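PDB 3IP1: scyllo-inosose 3-dehydrogenase from Thermotoga maritima, which catalyses the NAD(+)-dependent oxidation of scyllo-inosose to 3-dehydro-scyllo-inosose, probably as a step in myo-inositol breakdown, and binds two zinc ions per subunit. Local coordinates for residues A203-G208 against V230-H235; L295-I300 against A322-T327; V303-R308 against T327-Q332; T313-A318 against Q337-Q342. All coordinates share one frame; numbering follows the deposited sequence.

Contact 1. Residues A203-G208 against V230-H235; sequences AVIVRG and VAILKH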
loop_
_atom_site.group_PDB
_atom_site.type_symbol
_atom_site.label_atom_id
_atom_site.label_comp_id
_atom_site.label_asym_id
_atom_site.label_seq_id
_atom_site.Cartn_x
_atom_site.Cartn_y
_atom_site.Cartn_z
ATOM N N ALA A 203 -5.451 -8.788 12.940
ATOM C CA ALA A 203 -4.288 -9.584 12.652
ATOM C C ALA A 203 -4.192 -9.962 11.181
ATOM O O ALA A 203 -3.121 -9.856 10.605
ATOM C CB ALA A 203 -4.255 -10.820 13.550
ATOM N N VAL A 204 -5.296 -10.375 10.561
ATOM C CA VAL A 204 -5.213 -10.874 9.174
ATOM C C VAL A 204 -5.487 -9.861 8.039
ATOM O O VAL A 204 -4.933 -10.008 6.931
ATOM C CB VAL A 204 -6.048 -12.169 8.932
ATOM C CG1 VAL A 204 -5.570 -13.278 9.858
ATOM C CG2 VAL A 204 -7.541 -11.934 9.104
ATOM N N ILE A 205 -6.331 -8.865 8.319
ATOM C CA ILE A 205 -6.737 -7.875 7.315
ATOM C C ILE A 205 -5.868 -6.630 7.441
ATOM O O ILE A 205 -5.245 -6.212 6.460
ATOM C CB ILE A 205 -8.251 -7.487 7.450
ATOM C CG1 ILE A 205 -9.162 -8.708 7.295
ATOM C CG2 ILE A 205 -8.645 -6.368 6.444
ATOM C CD1 ILE A 205 -8.897 -9.566 6.084
ATOM N N VAL A 206 -5.821 -6.054 8.646
ATOM C CA VAL A 206 -5.088 -4.813 8.884
ATOM C C VAL A 206 -3.560 -4.988 8.940
ATOM O O VAL A 206 -2.844 -4.345 8.181
ATOM C CB VAL A 206 -5.568 -4.089 10.171
ATOM C CG1 VAL A 206 -4.869 -2.719 10.312
ATOM C CG2 VAL A 206 -7.109 -3.912 10.150
ATOM N N ARG A 207 -3.062 -5.810 9.868
ATOM C CA ARG A 207 -1.627 -6.070 9.988
ATOM C C ARG A 207 -1.098 -7.010 8.909
ATOM O O ARG A 207 -0.065 -6.749 8.310
ATOM C CB ARG A 207 -1.303 -6.655 11.378
ATOM C CG ARG A 207 -1.474 -5.660 12.516
ATOM C CD ARG A 207 -0.526 -4.480 12.338
ATOM N NE ARG A 207 0.845 -4.870 12.674
ATOM C CZ ARG A 207 1.928 -4.503 12.003
ATOM N NH1 ARG A 207 1.834 -3.730 10.935
ATOM N NH2 ARG A 207 3.118 -4.902 12.422
ATOM N N GLY A 208 -1.801 -8.122 8.693
ATOM C CA GLY A 208 -1.408 -9.119 7.713
ATOM C C GLY A 208 -1.496 -8.630 6.290
ATOM O O GLY A 208 -0.853 -9.193 5.399
ATOM N N VAL A 230 -10.553 -18.081 10.422
ATOM C CA VAL A 230 -11.074 -19.008 9.409
ATOM C C VAL A 230 -12.265 -18.390 8.719
ATOM O O VAL A 230 -12.311 -18.323 7.478
ATOM C CB VAL A 230 -11.490 -20.382 10.006
ATOM C CG1 VAL A 230 -12.292 -21.201 8.986
ATOM C CG2 VAL A 230 -10.258 -21.155 10.419
ATOM N N ALA A 231 -13.214 -17.944 9.536
ATOM C CA ALA A 231 -14.426 -17.285 9.070
ATOM C C ALA A 231 -14.106 -16.042 8.243
ATOM O O ALA A 231 -14.637 -15.874 7.140
ATOM C CB ALA A 231 -15.321 -16.922 10.269
ATOM N N ILE A 232 -13.244 -15.174 8.774
ATOM C CA ILE A 232 -12.949 -13.904 8.109
ATOM C C ILE A 232 -12.316 -14.128 6.737
ATOM O O ILE A 232 -12.705 -13.495 5.745
ATOM C CB ILE A 232 -12.018 -13.006 8.955
ATOM C CG1 ILE A 232 -12.775 -12.446 10.183
ATOM C CG2 ILE A 232 -11.483 -11.867 8.103
ATOM C CD1 ILE A 232 -11.814 -12.082 11.381
ATOM N N LEU A 233 -11.342 -15.031 6.700
ATOM C CA LEU A 233 -10.556 -15.270 5.505
ATOM C C LEU A 233 -11.320 -16.055 4.444
ATOM O O LEU A 233 -11.092 -15.846 3.259
ATOM C CB LEU A 233 -9.231 -15.933 5.874
ATOM C CG LEU A 233 -8.296 -14.934 6.577
ATOM C CD1 LEU A 233 -7.060 -15.630 7.218
ATOM C CD2 LEU A 233 -7.878 -13.810 5.594
ATOM N N LYS A 234 -12.244 -16.933 4.862
ATOM C CA LYS A 234 -13.175 -17.515 3.903
ATOM C C LYS A 234 -14.087 -16.435 3.311
ATOM O O LYS A 234 -14.186 -16.326 2.098
ATOM C CB LYS A 234 -13.996 -18.671 4.486
ATOM C CG LYS A 234 -14.571 -19.612 3.432
ATOM C CD LYS A 234 -13.484 -20.188 2.515
ATOM C CE LYS A 234 -14.075 -21.020 1.361
ATOM N NZ LYS A 234 -13.001 -21.640 0.515
ATOM N N HIS A 235 -14.710 -15.619 4.162
ATOM C CA HIS A 235 -15.508 -14.486 3.690
ATOM C C HIS A 235 -14.704 -13.523 2.810
ATOM O O HIS A 235 -15.283 -12.869 1.936
ATOM C CB HIS A 235 -16.220 -13.753 4.845
ATOM C CG HIS A 235 -17.522 -14.393 5.234
ATOM N ND1 HIS A 235 -17.591 -15.519 6.034
ATOM C CD2 HIS A 235 -18.801 -14.103 4.888
ATOM C CE1 HIS A 235 -18.855 -15.879 6.185
ATOM N NE2 HIS A 235 -19.607 -15.043 5.491
#
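Leu-233, on helix 224-235, reaches tip to tip toward Val-204 near the end of helix 194-207. Its CB leads to CG, which is set anti to the carbonyl carbon (chi1 -72°) and lies 4.0 Å from Val-204 CG2. Beyond CG the two methyls straddle the valine: CD1 meets Val-204 CG1 at 3.8 Å, while CD2 sits 4.0 Å from Val-204 CG2, so each methyl of the leucine meets one branch of Val-204. Beside it, Ile-232 crosses Ile-205 obliquely, its CG2 lying 4.0 Å from Ile-205 CG1 and equally near Ile-205 CD1. The short helical segments stay 10.6 Å apart at an angle of 57°, a gap bridged by branched side chains alone. Leu-285 of strand 285-288 touches both Val-204 and Leu-233, placing the pair against the parallel sheet of the Rossmann-type domain. An alanine in place of Leu-233 would lose CG and both methyls against Val-204 and would probably loosen the packing of the two helices on that strand. With four aliphatic side chains, all buried, the contact offers no polar pairing and depends on shape and exclusion of water.

Contact 2. Residues L295-I300 against A322-T327; sequences LVWPQI and AKIPLT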
loop_
_atom_site.group_PDB
_atom_site.type_symbol
_atom_site.label_atom_id
_atom_site.label_comp_id
_atom_site.label_asym_id
_atom_site.label_seq_id
_atom_site.Cartn_x
_atom_site.Cartn_y
_atom_site.Cartn_z
ATOM N N LEU A 295 7.736 -23.811 18.358
ATOM C CA LEU A 295 7.521 -25.217 17.943
ATOM C C LEU A 295 7.023 -25.362 16.500
ATOM O O LEU A 295 7.321 -26.355 15.831
ATOM C CB LEU A 295 6.537 -25.962 18.867
ATOM C CG LEU A 295 6.691 -26.055 20.401
ATOM C CD1 LEU A 295 5.639 -27.020 20.979
ATOM C CD2 LEU A 295 8.108 -26.455 20.860
ATOM N N VAL A 296 6.235 -24.397 16.028
ATOM C CA VAL A 296 5.654 -24.505 14.686
ATOM C C VAL A 296 6.422 -23.736 13.603
ATOM O O VAL A 296 6.141 -23.906 12.433
ATOM C CB VAL A 296 4.155 -24.115 14.642
ATOM C CG1 VAL A 296 3.306 -25.168 15.355
ATOM C CG2 VAL A 296 3.936 -22.712 15.217
ATOM N N TRP A 297 7.388 -22.912 14.001
ATOM C CA TRP A 297 8.105 -22.084 13.044
ATOM C C TRP A 297 8.854 -22.881 11.976
ATOM O O TRP A 297 8.771 -22.535 10.796
ATOM C CB TRP A 297 9.074 -21.123 13.738
ATOM C CG TRP A 297 9.336 -19.918 12.921
ATOM C CD1 TRP A 297 10.405 -19.695 12.110
ATOM C CD2 TRP A 297 8.493 -18.757 12.808
ATOM N NE1 TRP A 297 10.292 -18.466 11.503
ATOM C CE2 TRP A 297 9.122 -17.873 11.909
ATOM C CE3 TRP A 297 7.272 -18.384 13.383
ATOM C CZ2 TRP A 297 8.573 -16.620 11.577
ATOM C CZ3 TRP A 297 6.717 -17.145 13.050
ATOM C CH2 TRP A 297 7.372 -16.279 12.156
ATOM N N PRO A 298 9.605 -23.935 12.381
ATOM C CA PRO A 298 10.330 -24.715 11.372
ATOM C C PRO A 298 9.404 -25.266 10.285
ATOM O O PRO A 298 9.755 -25.259 9.094
ATOM C CB PRO A 298 10.955 -25.857 12.196
ATOM C CG PRO A 298 11.092 -25.290 13.564
ATOM C CD PRO A 298 9.922 -24.387 13.756
ATOM N N GLN A 299 8.228 -25.736 10.688
ATOM C CA GLN A 299 7.258 -26.231 9.724
ATOM C C GLN A 299 6.682 -25.138 8.821
ATOM O O GLN A 299 6.440 -25.381 7.650
ATOM C CB GLN A 299 6.130 -26.941 10.437
ATOM C CG GLN A 299 6.620 -27.996 11.402
ATOM C CD GLN A 299 5.499 -28.507 12.248
ATOM O OE1 GLN A 299 4.524 -29.051 11.733
ATOM N NE2 GLN A 299 5.606 -28.306 13.553
ATOM N N ILE A 300 6.443 -23.952 9.370
ATOM C CA ILE A 300 5.959 -22.827 8.569
ATOM C C ILE A 300 7.032 -22.456 7.563
ATOM O O ILE A 300 6.754 -22.276 6.377
ATOM C CB ILE A 300 5.644 -21.572 9.438
ATOM C CG1 ILE A 300 4.440 -21.810 10.347
ATOM C CG2 ILE A 300 5.351 -20.344 8.546
ATOM C CD1 ILE A 300 4.255 -20.708 11.423
ATOM N N ALA A 322 8.939 -17.666 24.417
ATOM C CA ALA A 322 10.138 -18.261 23.827
ATOM C C ALA A 322 10.555 -17.639 22.476
ATOM O O ALA A 322 9.695 -17.316 21.648
ATOM C CB ALA A 322 9.943 -19.754 23.680
ATOM N N LYS A 323 11.869 -17.486 22.275
ATOM C CA LYS A 323 12.444 -17.030 21.002
ATOM C C LYS A 323 11.985 -17.890 19.831
ATOM O O LYS A 323 11.752 -19.089 19.967
ATOM C CB LYS A 323 13.984 -17.060 21.010
ATOM C CG LYS A 323 14.676 -16.295 22.111
ATOM C CD LYS A 323 14.325 -14.815 22.097
ATOM C CE LYS A 323 15.149 -14.054 23.128
ATOM N NZ LYS A 323 14.439 -12.812 23.524
ATOM N N ILE A 324 11.881 -17.262 18.670
ATOM C CA ILE A 324 11.531 -17.957 17.443
ATOM C C ILE A 324 12.825 -18.215 16.645
ATOM O O ILE A 324 13.651 -17.306 16.479
ATOM C CB ILE A 324 10.533 -17.110 16.634
ATOM C CG1 ILE A 324 9.225 -16.958 17.416
ATOM C CG2 ILE A 324 10.310 -17.689 15.248
ATOM C CD1 ILE A 324 8.513 -15.685 17.117
ATOM N N PRO A 325 13.002 -19.461 16.154
ATOM C CA PRO A 325 14.191 -19.788 15.376
ATOM C C PRO A 325 14.017 -19.394 13.894
ATOM O O PRO A 325 13.772 -20.240 13.024
ATOM C CB PRO A 325 14.337 -21.309 15.587
ATOM C CG PRO A 325 12.917 -21.799 15.817
ATOM C CD PRO A 325 12.064 -20.599 16.214
ATOM N N LEU A 326 14.163 -18.100 13.647
ATOM C CA LEU A 326 14.026 -17.486 12.333
ATOM C C LEU A 326 15.231 -17.738 11.424
ATOM O O LEU A 326 16.361 -17.436 11.765
ATOM C CB LEU A 326 13.810 -15.969 12.497
ATOM C CG LEU A 326 13.839 -15.097 11.239
ATOM C CD1 LEU A 326 12.738 -15.533 10.274
ATOM C CD2 LEU A 326 13.692 -13.608 11.612
ATOM N N THR A 327 14.949 -18.285 10.250
ATOM C CA THR A 327 15.949 -18.464 9.220
ATOM C C THR A 327 15.732 -17.319 8.223
ATOM O O THR A 327 14.804 -17.380 7.402
ATOM C CB THR A 327 15.741 -19.796 8.485
ATOM O OG1 THR A 327 15.514 -20.842 9.435
ATOM C CG2 THR A 327 16.940 -20.140 7.569
#
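A CH-pi contact dominates where Trp-297 of helix 293-306 meets Ile-324 of strand 324-326, both elements of the Rossmann-type domain. The methyl CG2 of Ile-324 stands over one face of the indole, 3.3 Å from the centroid of the five-membered ring and 17° off its normal; its nearest ring atom is Trp-297 CD2 at 3.2 Å, a tight fit. Trp-297 CG is anti to the backbone N (chi1 -154°), which turns the ring toward the strand, and Ile-324 CG2 likewise to its own. Aliphatic packing adds to this: Trp-297 CB lies 3.9 Å from Pro-325 CD. The methyl CD1 of Leu-326 sits near the indole nitrogen, 4.0 Å from Trp-297 NE1. Polar approach is slight. Pro-325, centre of an inverse gamma turn, brings its O to 3.5 Å from Trp-297 CD1, and the indole NE1 makes a weak hydrogen bond to Glu-301 of its own helix. Ile-324 and Leu-326 also pair in an antiparallel ladder with a strand of a neighbouring subunit, so the tryptophan backs a strand that takes part in subunit assembly. Helix and strand are therefore joined by dispersion between an aromatic face and aliphatic groups.

Contact 3. Residues V303-R308 against T327-Q332; sequences VIWRAR and TGEVFQ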
loop_
_atom_site.group_PDB
_atom_site.type_symbol
_atom_site.label_atom_id
_atom_site.label_comp_id
_atom_site.label_asym_id
_atom_site.label_seq_id
_atom_site.Cartn_x
_atom_site.Cartn_y
_atom_site.Cartn_z
ATOM N N VAL A 303 7.224 -25.005 4.667
ATOM C CA VAL A 303 6.199 -24.752 3.667
ATOM C C VAL A 303 6.554 -23.527 2.801
ATOM O O VAL A 303 6.501 -23.595 1.567
ATOM C CB VAL A 303 4.805 -24.557 4.284
ATOM C CG1 VAL A 303 3.850 -24.012 3.224
ATOM C CG2 VAL A 303 4.271 -25.887 4.855
ATOM N N ILE A 304 6.934 -22.424 3.439
ATOM C CA ILE A 304 7.246 -21.208 2.706
ATOM C C ILE A 304 8.364 -21.519 1.703
ATOM O O ILE A 304 8.263 -21.181 0.525
ATOM C CB ILE A 304 7.632 -20.031 3.646
ATOM C CG1 ILE A 304 6.398 -19.526 4.428
ATOM C CG2 ILE A 304 8.221 -18.891 2.838
ATOM C CD1 ILE A 304 6.726 -18.462 5.560
ATOM N N TRP A 305 9.403 -22.199 2.187
ATOM C CA TRP A 305 10.562 -22.557 1.383
ATOM C C TRP A 305 10.177 -23.415 0.179
ATOM O O TRP A 305 10.514 -23.083 -0.945
ATOM C CB TRP A 305 11.594 -23.299 2.231
ATOM C CG TRP A 305 12.857 -23.611 1.480
ATOM C CD1 TRP A 305 13.219 -24.818 0.940
ATOM C CD2 TRP A 305 13.921 -22.698 1.175
ATOM N NE1 TRP A 305 14.452 -24.713 0.327
ATOM C CE2 TRP A 305 14.907 -23.427 0.460
ATOM C CE3 TRP A 305 14.142 -21.339 1.445
ATOM C CZ2 TRP A 305 16.098 -22.842 0.013
ATOM C CZ3 TRP A 305 15.322 -20.757 1.007
ATOM C CH2 TRP A 305 16.285 -21.508 0.288
ATOM N N ARG A 306 9.445 -24.493 0.422
ATOM C CA ARG A 306 9.134 -25.468 -0.622
ATOM C C ARG A 306 7.997 -25.060 -1.570
ATOM O O ARG A 306 7.930 -25.559 -2.699
ATOM C CB ARG A 306 8.827 -26.830 0.015
ATOM C CG ARG A 306 10.068 -27.509 0.634
ATOM C CD ARG A 306 9.705 -28.790 1.371
ATOM N NE ARG A 306 8.989 -29.713 0.483
ATOM C CZ ARG A 306 8.429 -30.855 0.874
ATOM N NH1 ARG A 306 8.498 -31.231 2.140
ATOM N NH2 ARG A 306 7.791 -31.618 -0.005
ATOM N N ALA A 307 7.099 -24.182 -1.099
ATOM C CA ALA A 307 5.997 -23.642 -1.913
ATOM C C ALA A 307 6.466 -22.867 -3.140
ATOM O O ALA A 307 7.521 -22.235 -3.139
ATOM C CB ALA A 307 5.089 -22.746 -1.064
ATOM N N ARG A 308 5.647 -22.888 -4.178
ATOM C CA ARG A 308 5.951 -22.135 -5.381
ATOM C C ARG A 308 5.462 -20.689 -5.310
ATOM O O ARG A 308 6.003 -19.805 -5.993
ATOM C CB ARG A 308 5.358 -22.853 -6.578
ATOM C CG ARG A 308 5.866 -24.283 -6.668
ATOM C CD ARG A 308 5.560 -24.894 -8.000
ATOM N NE ARG A 308 6.152 -24.122 -9.088
ATOM C CZ ARG A 308 6.004 -24.427 -10.370
ATOM N NH1 ARG A 308 5.292 -25.490 -10.719
ATOM N NH2 ARG A 308 6.562 -23.672 -11.299
ATOM N N THR A 327 14.949 -18.285 10.250
ATOM C CA THR A 327 15.949 -18.464 9.220
ATOM C C THR A 327 15.732 -17.319 8.223
ATOM O O THR A 327 14.804 -17.380 7.402
ATOM C CB THR A 327 15.741 -19.796 8.485
ATOM O OG1 THR A 327 15.514 -20.842 9.435
ATOM C CG2 THR A 327 16.940 -20.140 7.569
ATOM N N GLY A 328 16.577 -16.295 8.298
ATOM C CA GLY A 328 16.472 -15.123 7.419
ATOM C C GLY A 328 16.357 -15.495 5.949
ATOM O O GLY A 328 15.512 -14.951 5.221
ATOM N N GLU A 329 17.184 -16.450 5.530
ATOM C CA GLU A 329 17.275 -16.870 4.129
ATOM C C GLU A 329 15.936 -17.256 3.529
ATOM O O GLU A 329 15.660 -16.960 2.364
ATOM C CB GLU A 329 18.247 -18.042 4.008
ATOM C CG GLU A 329 18.324 -18.669 2.616
ATOM C CD GLU A 329 19.559 -19.521 2.435
ATOM O OE1 GLU A 329 20.665 -18.985 2.645
ATOM O OE2 GLU A 329 19.429 -20.715 2.086
ATOM N N VAL A 330 15.117 -17.950 4.315
ATOM C CA VAL A 330 13.802 -18.365 3.849
ATOM C C VAL A 330 12.973 -17.161 3.377
ATOM O O VAL A 330 12.411 -17.192 2.275
ATOM C CB VAL A 330 13.056 -19.150 4.938
ATOM C CG1 VAL A 330 11.565 -19.303 4.575
ATOM C CG2 VAL A 330 13.763 -20.543 5.182
ATOM N N PHE A 331 12.927 -16.117 4.216
ATOM C CA PHE A 331 12.221 -14.868 3.931
ATOM C C PHE A 331 12.809 -14.074 2.773
ATOM O O PHE A 331 12.050 -13.559 1.957
ATOM C CB PHE A 331 11.969 -14.043 5.220
ATOM C CG PHE A 331 11.051 -14.756 6.157
ATOM C CD1 PHE A 331 9.685 -14.483 6.153
ATOM C CD2 PHE A 331 11.526 -15.816 6.944
ATOM C CE1 PHE A 331 8.800 -15.224 6.954
ATOM C CE2 PHE A 331 10.650 -16.556 7.741
ATOM C CZ PHE A 331 9.284 -16.263 7.744
ATOM N N GLN A 332 14.137 -14.027 2.660
ATOM C CA GLN A 332 14.776 -13.402 1.509
ATOM C C GLN A 332 14.452 -14.114 0.187
ATOM O O GLN A 332 14.025 -13.488 -0.794
ATOM C CB GLN A 332 16.285 -13.351 1.697
ATOM C CG GLN A 332 16.770 -12.358 2.756
ATOM C CD GLN A 332 18.227 -12.602 3.156
ATOM O OE1 GLN A 332 18.736 -13.725 3.053
ATOM N NE2 GLN A 332 18.896 -11.560 3.625
#
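Trp-305 brings the rim of its six-membered ring against Glu-329 and Val-330 at the start of helix 328-333. Its CG is anti to the backbone N (chi1 -176°), which carries the ring across to the second helix although the side chain sets out obliquely. Val-330 CA lies at the ring edge, near its plane, 3.8 Å from Trp-305 CE3, and CE3 is equally close to Val-330 CG2. Further out, Trp-305 CZ3 rests 4.0 Å from Glu-329 CG, and Trp-305 CH2, the ring's outer corner, approaches Glu-329 OE2 at 3.7 Å. The carboxylate plane is turned 29° from that of the indole, and Glu-329 runs extended beyond CG, so both its aliphatic part and its carboxylate lie beside the ring. Both helices belong to the Rossmann-type nucleotide-binding domain, helix 293-306 packing over the parallel sheet through Ile-304, which touches Phe-286 of strand 285-288. On this inward side Ile-304 and Val-330 cross at about a right angle, with Ile-304 CG2 3.8 Å from Val-330 CG1. Val-330 thus divides its branches, CG1 going to the isoleucine and CG2 to the tryptophan. Ile-304 CD1 extends to Phe-331 CZ at 4.0 Å, meeting the phenyl ring obliquely. Trp-305 is exposed, whereas Ile-304, Val-330 and Phe-331 are buried. Gln-332, which takes no part in the contact, hydrogen-bonds through NE2 to Ile-316 O and Ala-318 O of a neighbouring subunit.

Contact 4. Residues T313-A318 against Q337-Q342; sequences TVAIVA and QIVGSQ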
loop_
_atom_site.group_PDB
_atom_site.type_symbol
_atom_site.label_atom_id
_atom_site.label_comp_id
_atom_site.label_asym_id
_atom_site.label_seq_id
_atom_site.Cartn_x
_atom_site.Cartn_y
_atom_site.Cartn_z
ATOM N N THR A 313 3.003 -13.875 3.976
ATOM C CA THR A 313 3.105 -13.118 5.202
ATOM C C THR A 313 2.847 -14.046 6.393
ATOM O O THR A 313 1.877 -14.821 6.387
ATOM C CB THR A 313 2.096 -11.945 5.196
ATOM O OG1 THR A 313 2.485 -11.010 4.191
ATOM C CG2 THR A 313 2.065 -11.238 6.561
ATOM N N VAL A 314 3.710 -13.996 7.407
ATOM C CA VAL A 314 3.392 -14.681 8.651
ATOM C C VAL A 314 2.986 -13.635 9.670
ATOM O O VAL A 314 3.767 -12.761 10.019
ATOM C CB VAL A 314 4.529 -15.527 9.218
ATOM C CG1 VAL A 314 4.003 -16.375 10.396
ATOM C CG2 VAL A 314 5.104 -16.415 8.173
ATOM N N ALA A 315 1.738 -13.720 10.114
ATOM C CA ALA A 315 1.236 -12.790 11.116
ATOM C C ALA A 315 1.248 -13.509 12.466
ATOM O O ALA A 315 0.708 -14.623 12.589
ATOM C CB ALA A 315 -0.175 -12.320 10.741
ATOM N N ILE A 316 1.889 -12.888 13.460
ATOM C CA ILE A 316 1.988 -13.462 14.809
ATOM C C ILE A 316 1.032 -12.749 15.755
ATOM O O ILE A 316 1.191 -11.565 16.024
ATOM C CB ILE A 316 3.435 -13.394 15.358
ATOM C CG1 ILE A 316 4.388 -14.170 14.441
ATOM C CG2 ILE A 316 3.506 -14.000 16.788
ATOM C CD1 ILE A 316 5.862 -13.719 14.527
ATOM N N VAL A 317 0.036 -13.480 16.243
ATOM C CA VAL A 317 -1.044 -12.900 17.040
ATOM C C VAL A 317 -1.060 -13.426 18.482
ATOM O O VAL A 317 -1.464 -12.715 19.410
ATOM C CB VAL A 317 -2.443 -13.080 16.353
ATOM C CG1 VAL A 317 -2.884 -14.500 16.362
ATOM C CG2 VAL A 317 -3.502 -12.188 17.008
ATOM N N ALA A 318 -0.610 -14.666 18.671
ATOM C CA ALA A 318 -0.634 -15.241 20.003
ATOM C C ALA A 318 0.572 -14.745 20.789
ATOM O O ALA A 318 1.613 -14.438 20.213
ATOM C CB ALA A 318 -0.680 -16.749 19.938
ATOM N N GLN A 337 7.395 -12.174 4.401
ATOM C CA GLN A 337 7.523 -11.235 5.513
ATOM C C GLN A 337 6.797 -11.709 6.785
ATOM O O GLN A 337 5.993 -12.631 6.759
ATOM C CB GLN A 337 7.063 -9.812 5.124
ATOM C CG GLN A 337 5.679 -9.705 4.445
ATOM C CD GLN A 337 5.687 -10.052 2.919
ATOM O OE1 GLN A 337 6.680 -9.853 2.190
ATOM N NE2 GLN A 337 4.573 -10.578 2.452
ATOM N N ILE A 338 7.109 -11.034 7.884
ATOM C CA ILE A 338 6.624 -11.368 9.207
ATOM C C ILE A 338 6.120 -10.086 9.844
ATOM O O ILE A 338 6.867 -9.118 9.957
ATOM C CB ILE A 338 7.782 -11.893 10.113
ATOM C CG1 ILE A 338 8.483 -13.107 9.475
ATOM C CG2 ILE A 338 7.259 -12.222 11.532
ATOM C CD1 ILE A 338 9.802 -13.422 10.127
ATOM N N VAL A 339 4.862 -10.098 10.262
ATOM C CA VAL A 339 4.262 -8.973 10.975
ATOM C C VAL A 339 3.760 -9.441 12.344
ATOM O O VAL A 339 3.231 -10.547 12.501
ATOM C CB VAL A 339 3.092 -8.283 10.168
ATOM C CG1 VAL A 339 3.570 -7.803 8.790
ATOM C CG2 VAL A 339 1.902 -9.217 9.991
ATOM N N GLY A 340 3.939 -8.601 13.346
ATOM C CA GLY A 340 3.311 -8.846 14.614
ATOM C C GLY A 340 2.002 -8.083 14.661
ATOM O O GLY A 340 1.835 -7.064 13.983
ATOM N N SER A 341 1.076 -8.566 15.476
ATOM C CA SER A 341 -0.222 -7.924 15.629
ATOM C C SER A 341 -0.649 -7.949 17.087
ATOM O O SER A 341 -0.329 -8.900 17.809
ATOM C CB SER A 341 -1.262 -8.663 14.789
ATOM O OG SER A 341 -2.522 -8.027 14.881
ATOM N N GLN A 342 -1.374 -6.919 17.514
ATOM C CA GLN A 342 -2.032 -6.928 18.829
ATOM C C GLN A 342 -3.248 -5.993 18.807
ATOM O O GLN A 342 -3.267 -5.007 18.040
ATOM C CB GLN A 342 -1.069 -6.518 19.954
ATOM C CG GLN A 342 -0.936 -4.999 20.162
ATOM C CD GLN A 342 -0.044 -4.617 21.345
ATOM O OE1 GLN A 342 0.511 -5.478 22.018
ATOM N NE2 GLN A 342 0.098 -3.308 21.591
HETATM O O HOH W 1 -1.203 -10.032 20.069
#
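Strands 313-316 and 337-340 are tightest along their backbones, where four hydrogen bonds run between residues 314-316 and 337-341. Val-314 N donates a hydrogen bond to Gln-337 O at 2.7 Å, Val-339 N to Val-314 O at 2.9 Å, and Ile-316 N to Val-339 O nearly along the C=O axis. The last bond, from Ser-341 N to Ile-316 O, is longer at 3.1 Å and more bent (146°). On one face Ile-316 CD1 packs side by side with Ile-338 CG2 at 3.6 Å; on the other, Val-339 CG2 lies 3.8 Å from Ala-315 CB. On that second face Gln-337, bent at chi2 (-80°), swings its amide back so that NE2 donates to Thr-313 OG1 at 2.8 Å, almost straight (177°) and in the amide plane. A valine in place of Thr-313 would remove this acceptor and would probably leave the Gln-337 amide less firmly oriented, although its OE1 also binds Arg-207 of a neighbouring subunit. Past Ile-316 the pairing loosens: Val-317 and Ser-341 share no direct bond, and a water donates to both carbonyl oxygens, 2.7 Å from Ser-341 O. Gln-337, Ile-338 and Val-339 pair in an antiparallel ladder with a strand of that neighbour, carrying the sheet across the interface. The two are the last strands of a parallel six-stranded sheet whose order, 3-2-1-4-5-6, is that of the Rossmann fold.

Contacts 2, 3 and 4 belong to one apolar core: helix 293-306 serves both contact 2 and contact 3, and Trp-297 and Ile-304 rest on the strand pair of contact 4. Phe-331 joins all three, touching Leu-326, Trp-297 and Ile-338. Contact 1 lies on the other face of the sheet and reaches contact 4 through Arg-207, which bonds Gly-340 O. Contact 1 is wholly buried and aliphatic; contacts 2 and 3 add aromatic rings and have exposed residues at their margins; contact 4, within the sheet, relies on backbone hydrogen bonds. All four adjoin a neighbouring subunit, where strands of contacts 2 and 4 pair antiparallel with strands of that chain.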